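Local coordinates for CBS domain protein (Shewanella oneidensis, PDB 3LHH) that binds adenosine monophosphate through its paired CBS domains, within a longer membrane protein whose family is thought to bind flavin adenine dinucleotide, at residues Asp53-Asp58 / Ser73-Phe78. Numbering follows the deposited sequence. Where two conformers were deposited one is given.
Sequences DIVFLD and SPHSRF. With AMP (adenosine monophosphate), chain B.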
loop_
_atom_site.group_PDB
_atom_site.type_symbol
_atom_site.label_atom_id
_atom_site.label_comp_id
_atom_site.label_asym_id
_atom_site.label_seq_id
_atom_site.Cartn_x
_atom_site.Cartn_y
_atom_site.Cartn_z
ATOM N N ASP A 53 11.144 -2.364 1.847
ATOM C CA ASP A 53 11.078 -1.491 0.676
ATOM C C ASP A 53 9.797 -0.658 0.635
ATOM O O ASP A 53 9.631 0.155 -0.269
ATOM C CB ASP A 53 11.186 -2.302 -0.628
ATOM C CG ASP A 53 12.563 -2.947 -0.825
ATOM O OD1 ASP A 53 13.442 -2.795 0.049
ATOM O OD2 ASP A 53 12.765 -3.606 -1.870
ATOM N N ILE A 54 8.884 -0.868 1.587
ATOM C CA ILE A 54 7.625 -0.124 1.592
ATOM C C ILE A 54 7.795 1.333 1.991
ATOM O O ILE A 54 8.345 1.629 3.044
ATOM C CB ILE A 54 6.573 -0.737 2.541
ATOM C CG1 ILE A 54 6.137 -2.124 2.055
ATOM C CG2 ILE A 54 5.371 0.184 2.639
ATOM C CD1 ILE A 54 5.051 -2.757 2.912
ATOM N N VAL A 55 7.294 2.245 1.159
ATOM C CA VAL A 55 7.329 3.668 1.481
ATOM C C VAL A 55 5.976 4.044 2.040
ATOM O O VAL A 55 4.967 3.845 1.370
ATOM C CB VAL A 55 7.606 4.518 0.216
ATOM C CG1 VAL A 55 7.536 5.991 0.540
ATOM C CG2 VAL A 55 8.958 4.148 -0.390
ATOM N N PHE A 56 5.938 4.584 3.256
ATOM C CA PHE A 56 4.669 4.720 3.976
ATOM C C PHE A 56 4.508 6.060 4.683
ATOM O O PHE A 56 5.485 6.765 4.922
ATOM C CB PHE A 56 4.503 3.579 4.991
ATOM C CG PHE A 56 5.512 3.607 6.117
ATOM C CD1 PHE A 56 6.699 2.900 6.018
ATOM C CD2 PHE A 56 5.259 4.323 7.279
ATOM C CE1 PHE A 56 7.627 2.915 7.052
ATOM C CE2 PHE A 56 6.183 4.354 8.319
ATOM C CZ PHE A 56 7.368 3.647 8.204
ATOM N N LEU A 57 3.269 6.415 4.998
ATOM C CA LEU A 57 2.991 7.621 5.770
ATOM C C LEU A 57 2.619 7.286 7.224
ATOM O O LEU A 57 2.042 6.236 7.497
ATOM C CB LEU A 57 1.884 8.425 5.100
ATOM C CG LEU A 57 2.090 8.735 3.610
ATOM C CD1 LEU A 57 1.020 9.693 3.125
ATOM C CD2 LEU A 57 3.458 9.305 3.348
ATOM N N ASP A 58 2.968 8.170 8.154
ATOM C CA ASP A 58 2.749 7.917 9.584
ATOM C C ASP A 58 1.805 8.977 10.134
ATOM O O ASP A 58 2.100 10.173 10.141
ATOM C CB ASP A 58 4.085 7.908 10.346
ATOM C CG ASP A 58 3.962 7.422 11.808
ATOM O OD1 ASP A 58 2.889 7.567 12.439
ATOM O OD2 ASP A 58 4.976 6.904 12.334
ATOM N N SER A 73 8.934 10.824 -3.589
ATOM C CA SER A 73 8.643 9.506 -4.138
ATOM C C SER A 73 7.772 9.633 -5.395
ATOM O O SER A 73 6.976 10.569 -5.500
ATOM C CB SER A 73 7.922 8.668 -3.077
ATOM O OG SER A 73 7.447 7.467 -3.643
ATOM N N PRO A 74 7.929 8.701 -6.356
ATOM C CA PRO A 74 7.059 8.653 -7.545
ATOM C C PRO A 74 5.722 7.912 -7.303
ATOM O O PRO A 74 4.819 8.036 -8.124
ATOM C CB PRO A 74 7.885 7.850 -8.562
ATOM C CG PRO A 74 9.006 7.178 -7.754
ATOM C CD PRO A 74 8.825 7.537 -6.296
ATOM N N HIS A 75 5.600 7.147 -6.222
ATOM C CA HIS A 75 4.419 6.273 -6.034
ATOM C C HIS A 75 3.063 6.967 -5.996
ATOM O O HIS A 75 2.928 8.029 -5.418
ATOM C CB HIS A 75 4.571 5.409 -4.785
ATOM C CG HIS A 75 5.837 4.617 -4.772
ATOM N ND1 HIS A 75 6.256 3.878 -5.862
ATOM C CD2 HIS A 75 6.780 4.452 -3.813
ATOM C CE1 HIS A 75 7.402 3.288 -5.568
ATOM N NE2 HIS A 75 7.740 3.618 -4.332
ATOM N N SER A 76 2.053 6.343 -6.598
ATOM C CA SER A 76 0.707 6.908 -6.606
ATOM C C SER A 76 -0.049 6.694 -5.306
ATOM O O SER A 76 -0.941 7.472 -4.964
ATOM C CB SER A 76 -0.134 6.300 -7.759
ATOM O OG SER A 76 0.489 6.533 -9.000
ATOM N N ARG A 77 0.260 5.609 -4.607
ATOM C CA ARG A 77 -0.457 5.282 -3.379
ATOM C C ARG A 77 0.502 4.913 -2.247
ATOM O O ARG A 77 1.534 4.299 -2.472
ATOM C CB ARG A 77 -1.469 4.146 -3.617
ATOM C CG ARG A 77 -2.319 4.310 -4.881
ATOM C CD ARG A 77 -3.555 3.403 -4.887
ATOM N NE ARG A 77 -4.669 4.016 -4.168
ATOM C CZ ARG A 77 -5.382 5.040 -4.631
ATOM N NH1 ARG A 77 -5.105 5.572 -5.819
ATOM N NH2 ARG A 77 -6.368 5.541 -3.901
ATOM N N PHE A 78 0.146 5.298 -1.026
ATOM C CA PHE A 78 0.998 5.034 0.135
ATOM C C PHE A 78 0.214 4.374 1.247
ATOM O O PHE A 78 -0.816 4.896 1.659
ATOM C CB PHE A 78 1.584 6.342 0.656
ATOM C CG PHE A 78 2.512 7.008 -0.321
ATOM C CD1 PHE A 78 3.869 6.766 -0.268
ATOM C CD2 PHE A 78 2.024 7.857 -1.305
ATOM C CE1 PHE A 78 4.750 7.392 -1.175
ATOM C CE2 PHE A 78 2.891 8.472 -2.217
ATOM C CZ PHE A 78 4.251 8.233 -2.147
HETATM P P AMP B . 3.708 3.423 -8.897
HETATM O O1P AMP B . 5.078 3.913 -8.474
HETATM O O2P AMP B . 2.601 3.933 -8.014
HETATM O O3P AMP B . 3.418 3.497 -10.377
HETATM O "O5'" AMP B . 3.875 1.846 -8.660
HETATM C "C5'" AMP B . 4.810 1.106 -9.451
HETATM C "C4'" AMP B . 5.441 -0.016 -8.624
HETATM O "O4'" AMP B . 6.187 0.503 -7.511
HETATM C "C3'" AMP B . 4.405 -0.934 -7.984
HETATM O "O3'" AMP B . 3.928 -1.955 -8.881
HETATM C "C2'" AMP B . 5.172 -1.497 -6.808
HETATM O "O2'" AMP B . 6.106 -2.434 -7.348
HETATM C "C1'" AMP B . 5.990 -0.309 -6.338
HETATM N N9 AMP B . 5.286 0.535 -5.328
HETATM C C8 AMP B . 4.149 1.232 -5.525
HETATM N N7 AMP B . 3.779 1.924 -4.423
HETATM C C5 AMP B . 4.701 1.663 -3.478
HETATM C C6 AMP B . 4.922 2.089 -2.080
HETATM N N6 AMP B . 4.060 2.931 -1.448
HETATM N N1 AMP B . 6.018 1.614 -1.460
HETATM C C2 AMP B . 6.887 0.782 -2.079
HETATM N N3 AMP B . 6.743 0.356 -3.349
HETATM C C4 AMP B . 5.685 0.757 -4.081
#
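The AMP site of this CBS domain pair is built where V55, in the loop just before strand 57-58, packs against H75, in the loop after helix 63-71, and F78 on strand 77-81, within the beta-alpha-beta unit these elements form. CG1 of V55, anti to its backbone N (chi1 176°), lies in the plane of the F78 ring at its edge, 3.6 Å from CE1 of F78. V55 and F78 extend alongside one another in the same direction, while the other branch of V55, CG2, sits at the edge of the H75 imidazole near CD2. Farther along, CG of L57 meets CB of F78 at 3.8 Å, and both residues also pack on V70 of helix 63-71. No hydrogen bond joins the segments directly; the adenine supplies the polar link. V55 N donates to N1 of AMP (3.0 Å, 172°), and the exocyclic N6 of AMP divides its two hydrogens between V55 O at 3.1 Å and R77 O. One face of the imidazole lies against the base, with AMP C5 over the centre of the H75 ring. From the same ring ND1 of H75 donates to phosphate oxygen O1P of AMP at 2.9 Å, while S76 N gives a nearly straight bond to O2P of AMP (2.8 Å). H75 N is itself held by S73 OG in an ST turn. An alanine at H75 would probably leave one face of the adenine without the imidazole that lies over it and O1P without this donor. D157 and T154 also bond to the nucleotide. Pairing with both N1 and N6 through backbone groups is consistent with a preference for adenine, since a 6-oxo purine, protonated at N1, would probably set donor against donor at V55 N and acceptor against acceptor at V55 O and R77 O.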